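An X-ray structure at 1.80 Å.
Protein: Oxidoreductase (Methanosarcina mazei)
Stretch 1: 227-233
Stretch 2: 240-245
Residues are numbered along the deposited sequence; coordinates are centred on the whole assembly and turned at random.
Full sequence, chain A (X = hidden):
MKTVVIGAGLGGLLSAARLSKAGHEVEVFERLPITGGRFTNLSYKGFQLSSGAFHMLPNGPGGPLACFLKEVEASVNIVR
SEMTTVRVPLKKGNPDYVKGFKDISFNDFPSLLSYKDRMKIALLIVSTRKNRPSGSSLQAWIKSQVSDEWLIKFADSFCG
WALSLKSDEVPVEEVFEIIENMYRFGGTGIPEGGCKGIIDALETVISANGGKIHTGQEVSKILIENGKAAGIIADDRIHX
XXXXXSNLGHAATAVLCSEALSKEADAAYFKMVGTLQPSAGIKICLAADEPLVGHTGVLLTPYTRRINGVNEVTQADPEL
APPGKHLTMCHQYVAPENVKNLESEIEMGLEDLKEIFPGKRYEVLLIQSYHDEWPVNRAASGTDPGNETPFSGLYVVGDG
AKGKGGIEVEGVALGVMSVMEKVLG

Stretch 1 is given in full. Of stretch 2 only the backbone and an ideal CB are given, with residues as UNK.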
ATOM      1  N   GLY A 227     -31.986   1.762 -10.209  1.00 24.86           N
ATOM      2  CA  GLY A 227     -30.647   2.266 -10.494  1.00 23.88           C
ATOM      3  C   GLY A 227     -30.010   2.980  -9.319  1.00 22.91           C
ATOM      4  O   GLY A 227     -28.964   3.609  -9.464  1.00 22.59           O
ATOM      5  N   LYS A 228     -30.635   2.875  -8.153  1.00 22.23           N
ATOM      6  CA  LYS A 228     -30.143   3.567  -6.966  1.00 21.83           C
ATOM      7  C   LYS A 228     -29.870   2.622  -5.788  1.00 21.24           C
ATOM      8  O   LYS A 228     -30.669   1.730  -5.481  1.00 20.54           O
ATOM      9  CB  LYS A 228     -31.144   4.653  -6.553  1.00 22.18           C
ATOM     10  CG  LYS A 228     -30.761   5.379  -5.290  1.00 24.36           C
ATOM     11  CD  LYS A 228     -29.499   6.230  -5.490  1.00 26.73           C
ATOM     12  CE  LYS A 228     -29.130   6.979  -4.216  1.00 26.03           C
ATOM     13  NZ  LYS A 228     -29.001   6.019  -3.062  1.00 23.10           N
ATOM     14  N   ALA A 229     -28.745   2.825  -5.107  1.00 20.47           N
ATOM     15  CA  ALA A 229     -28.446   2.019  -3.929  1.00 20.49           C
ATOM     16  C   ALA A 229     -29.538   2.234  -2.908  1.00 20.53           C
ATOM     17  O   ALA A 229     -29.940   3.373  -2.673  1.00 20.77           O
ATOM     18  CB  ALA A 229     -27.102   2.419  -3.336  1.00 20.35           C
ATOM     19  N   ALA A 230     -29.994   1.155  -2.275  1.00 20.09           N
ATOM     20  CA  ALA A 230     -31.128   1.232  -1.354  1.00 19.96           C
ATOM     21  C   ALA A 230     -30.844   0.536  -0.031  1.00 19.46           C
ATOM     22  O   ALA A 230     -31.637   0.603   0.910  1.00 19.22           O
ATOM     23  CB  ALA A 230     -32.386   0.648  -2.013  1.00 20.08           C
ATOM     24  N   GLY A 231     -29.701  -0.140   0.041  1.00 18.92           N
ATOM     25  CA  GLY A 231     -29.325  -0.841   1.249  1.00 18.36           C
ATOM     26  C   GLY A 231     -28.473  -2.061   0.975  1.00 18.23           C
ATOM     27  O   GLY A 231     -27.933  -2.214  -0.126  1.00 17.68           O
ATOM     28  N   ILE A 232     -28.345  -2.914   1.988  1.00 18.07           N
ATOM     29  CA  ILE A 232     -27.577  -4.145   1.868  1.00 18.44           C
ATOM     30  C   ILE A 232     -28.232  -5.277   2.639  1.00 18.94           C
ATOM     31  O   ILE A 232     -29.086  -5.052   3.499  1.00 19.37           O
ATOM     32  CB  ILE A 232     -26.148  -3.993   2.432  1.00 18.00           C
ATOM     33  CG1 ILE A 232     -26.184  -3.775   3.952  1.00 17.73           C
ATOM     34  CG2 ILE A 232     -25.401  -2.872   1.717  1.00 17.66           C
ATOM     35  CD1 ILE A 232     -24.816  -3.751   4.601  1.00 20.38           C
ATOM     36  N   ILE A 233     -27.816  -6.497   2.329  1.00 19.20           N
ATOM     37  CA  ILE A 233     -28.145  -7.638   3.161  1.00 20.20           C
ATOM     38  C   ILE A 233     -26.881  -8.123   3.855  1.00 20.97           C
ATOM     39  O   ILE A 233     -25.894  -8.464   3.198  1.00 20.17           O
ATOM     40  CB  ILE A 233     -28.731  -8.788   2.332  1.00 20.12           C
ATOM     41  CG1 ILE A 233     -29.992  -8.318   1.607  1.00 20.86           C
ATOM     42  CG2 ILE A 233     -29.014  -9.986   3.231  1.00 20.07           C
ATOM     43  CD1 ILE A 233     -30.536  -9.332   0.616  1.00 22.38           C
ATOM     44  N   UNK A 240     -31.478  -0.765   5.390  1.00 22.55           N
ATOM     45  CA  UNK A 240     -31.714   0.342   4.468  1.00 22.48           C
ATOM     46  C   UNK A 240     -30.565   1.337   4.477  1.00 21.62           C
ATOM     47  O   UNK A 240     -29.914   1.539   5.501  1.00 21.86           O
ATOM     48  CB  UNK A 240     -33.021   1.055   4.820  1.00 22.48           C
ATOM     49  N   UNK A 241     -30.330   1.968   3.333  1.00 20.62           N
ATOM     50  CA  UNK A 241     -29.312   2.997   3.245  1.00 20.23           C
ATOM     51  C   UNK A 241     -29.557   3.917   2.061  1.00 19.68           C
ATOM     52  O   UNK A 241     -30.002   3.487   0.999  1.00 20.39           O
ATOM     53  CB  UNK A 241     -27.924   2.362   3.141  1.00 20.23           C
ATOM     54  N   UNK A 242     -29.241   5.189   2.258  1.00 19.11           N
ATOM     55  CA  UNK A 242     -29.289   6.189   1.215  1.00 18.66           C
ATOM     56  C   UNK A 242     -27.950   6.234   0.493  1.00 17.41           C
ATOM     57  O   UNK A 242     -27.848   6.681  -0.651  1.00 17.32           O
ATOM     58  CB  UNK A 242     -29.645   7.561   1.792  1.00 18.66           C
ATOM     59  N   UNK A 243     -26.916   5.796   1.198  1.00 16.17           N
ATOM     60  CA  UNK A 243     -25.559   5.767   0.663  1.00 14.85           C
ATOM     61  C   UNK A 243     -24.887   4.460   1.070  1.00 13.57           C
ATOM     62  O   UNK A 243     -24.925   4.070   2.237  1.00 12.53           O
ATOM     63  CB  UNK A 243     -24.750   6.969   1.153  1.00 14.85           C
ATOM     64  N   UNK A 244     -24.285   3.789   0.094  1.00 12.68           N
ATOM     65  CA  UNK A 244     -23.527   2.572   0.357  1.00 12.07           C
ATOM     66  C   UNK A 244     -22.081   2.797  -0.072  1.00 11.18           C
ATOM     67  O   UNK A 244     -21.811   3.101  -1.234  1.00 11.52           O
ATOM     68  CB  UNK A 244     -24.136   1.372  -0.372  1.00 12.07           C
ATOM     69  N   UNK A 245     -21.162   2.680   0.876  1.00 10.90           N
ATOM     70  CA  UNK A 245     -19.741   2.762   0.566  1.00 10.92           C
ATOM     71  C   UNK A 245     -19.148   1.348   0.615  1.00  9.63           C
ATOM     72  O   UNK A 245     -19.142   0.698   1.664  1.00  9.79           O
ATOM     73  CB  UNK A 245     -19.019   3.697   1.538  1.00 10.92           C
TER

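Position 240 lies across from Gly 231 in an antiparallel, non-hydrogen-bonded bridge, with the two CA atoms 4.2 Å apart. A CB built on Gly 231 would stand only 3.1 Å from the CA of position 240, so glycine's bareness lets the backbones come this close. The CA of position 240 also makes a CA-H...O contact with Ala 230 O at 3.6 Å. Its own CA-to-CB bond points away, and the ideal CB is 4.2 Å from Ala 230 O; stretch 1 therefore selects little here, and many side chains would suit, aspartate among them. The residue is Asp 240, whose chi1 is m and whose carboxylate makes no hydrogen bond to stretch 1.

At position 241 the backbone does the binding: its N donates to Ala 230 O at 3.1 Å, with a nearly straight angle of 160° at the hydrogen. Any residue but proline could supply that donor. The ideal CB points sideways, 4.0 Å from Gly 231 CA and 4.7 Å from Ala 230 O, so a small side chain fits readily, though the visible atoms do not exclude a longer one directed elsewhere. The deposited Ala 241 packs its methyl beside the glycine and asks for no polar partner.

Position 242 offers stretch 1 its carbonyl. Lys 228 NZ donates to the O of position 242 at 2.8 Å and also to Ala 229 O at 2.8 Å, so one ammonium group ties together carbonyls from both stretches. The ideal CB points away but is 5.1 Å from Lys 228 NZ; an acidic or neutral polar side chain would be reasonable near that charge. It is Asp 242, but its carboxylate forms no salt bridge with the lysine, and OD2 is hydrogen-bonded elsewhere in the structure.

Position 243 has extended backbone angles and a CB pointing away, with nothing of stretch 1 within 5.5 Å. Many residues would do; Leu 243 is found.

Position 244 points toward stretch 1. Its ideal CB is 4.3 Å from Ala 229 CB and 4.9 Å from Ile 232 CG2, an apolar setting suited to valine, isoleucine or perhaps leucine; branching at CB also agrees with the extended backbone. Val 244, with chi1 t, places CG2 between the two apolar neighbours, 4.0 Å from Ala 229 CB and 4.3 Å from Ile 232 CG2, while its CG1 is 4.2 Å from Ile 232 CG2.

Position 245 is beyond the reach of stretch 1, which leaves its identity open; its extended backbone favours strand-forming residues, and Ile 245 is one.

Stretch 2, residues 240-245: DADLVI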
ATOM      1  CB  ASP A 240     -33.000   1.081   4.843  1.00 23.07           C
ATOM      2  CG  ASP A 240     -34.229   0.212   4.729  1.00 25.30           C
ATOM      3  OD1 ASP A 240     -34.165  -0.846   4.066  1.00 28.15           O
ATOM      4  OD2 ASP A 240     -35.270   0.596   5.301  1.00 28.18           O
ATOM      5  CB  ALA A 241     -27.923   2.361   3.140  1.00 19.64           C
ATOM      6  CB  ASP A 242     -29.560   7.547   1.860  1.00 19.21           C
ATOM      7  CG  ASP A 242     -30.889   7.578   2.600  1.00 21.53           C
ATOM      8  OD1 ASP A 242     -31.923   7.374   1.928  1.00 22.33           O
ATOM      9  OD2 ASP A 242     -30.894   7.793   3.843  1.00 24.56           O
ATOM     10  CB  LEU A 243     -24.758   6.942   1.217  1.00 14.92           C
ATOM     11  CG  LEU A 243     -23.307   7.116   0.769  1.00 15.55           C
ATOM     12  CD1 LEU A 243     -23.208   7.393  -0.729  1.00 15.68           C
ATOM     13  CD2 LEU A 243     -22.677   8.241   1.562  1.00 16.94           C
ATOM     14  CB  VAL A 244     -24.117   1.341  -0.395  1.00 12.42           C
ATOM     15  CG1 VAL A 244     -23.237   0.129  -0.179  1.00 11.29           C
ATOM     16  CG2 VAL A 244     -25.549   1.047   0.075  1.00 13.00           C
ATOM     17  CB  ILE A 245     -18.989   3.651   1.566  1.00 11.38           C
ATOM     18  CG1 ILE A 245     -19.597   5.066   1.628  1.00 11.87           C
ATOM     19  CG2 ILE A 245     -17.472   3.646   1.267  1.00 11.19           C
ATOM     20  CD1 ILE A 245     -19.714   5.787   0.295  1.00 14.04           C
TER
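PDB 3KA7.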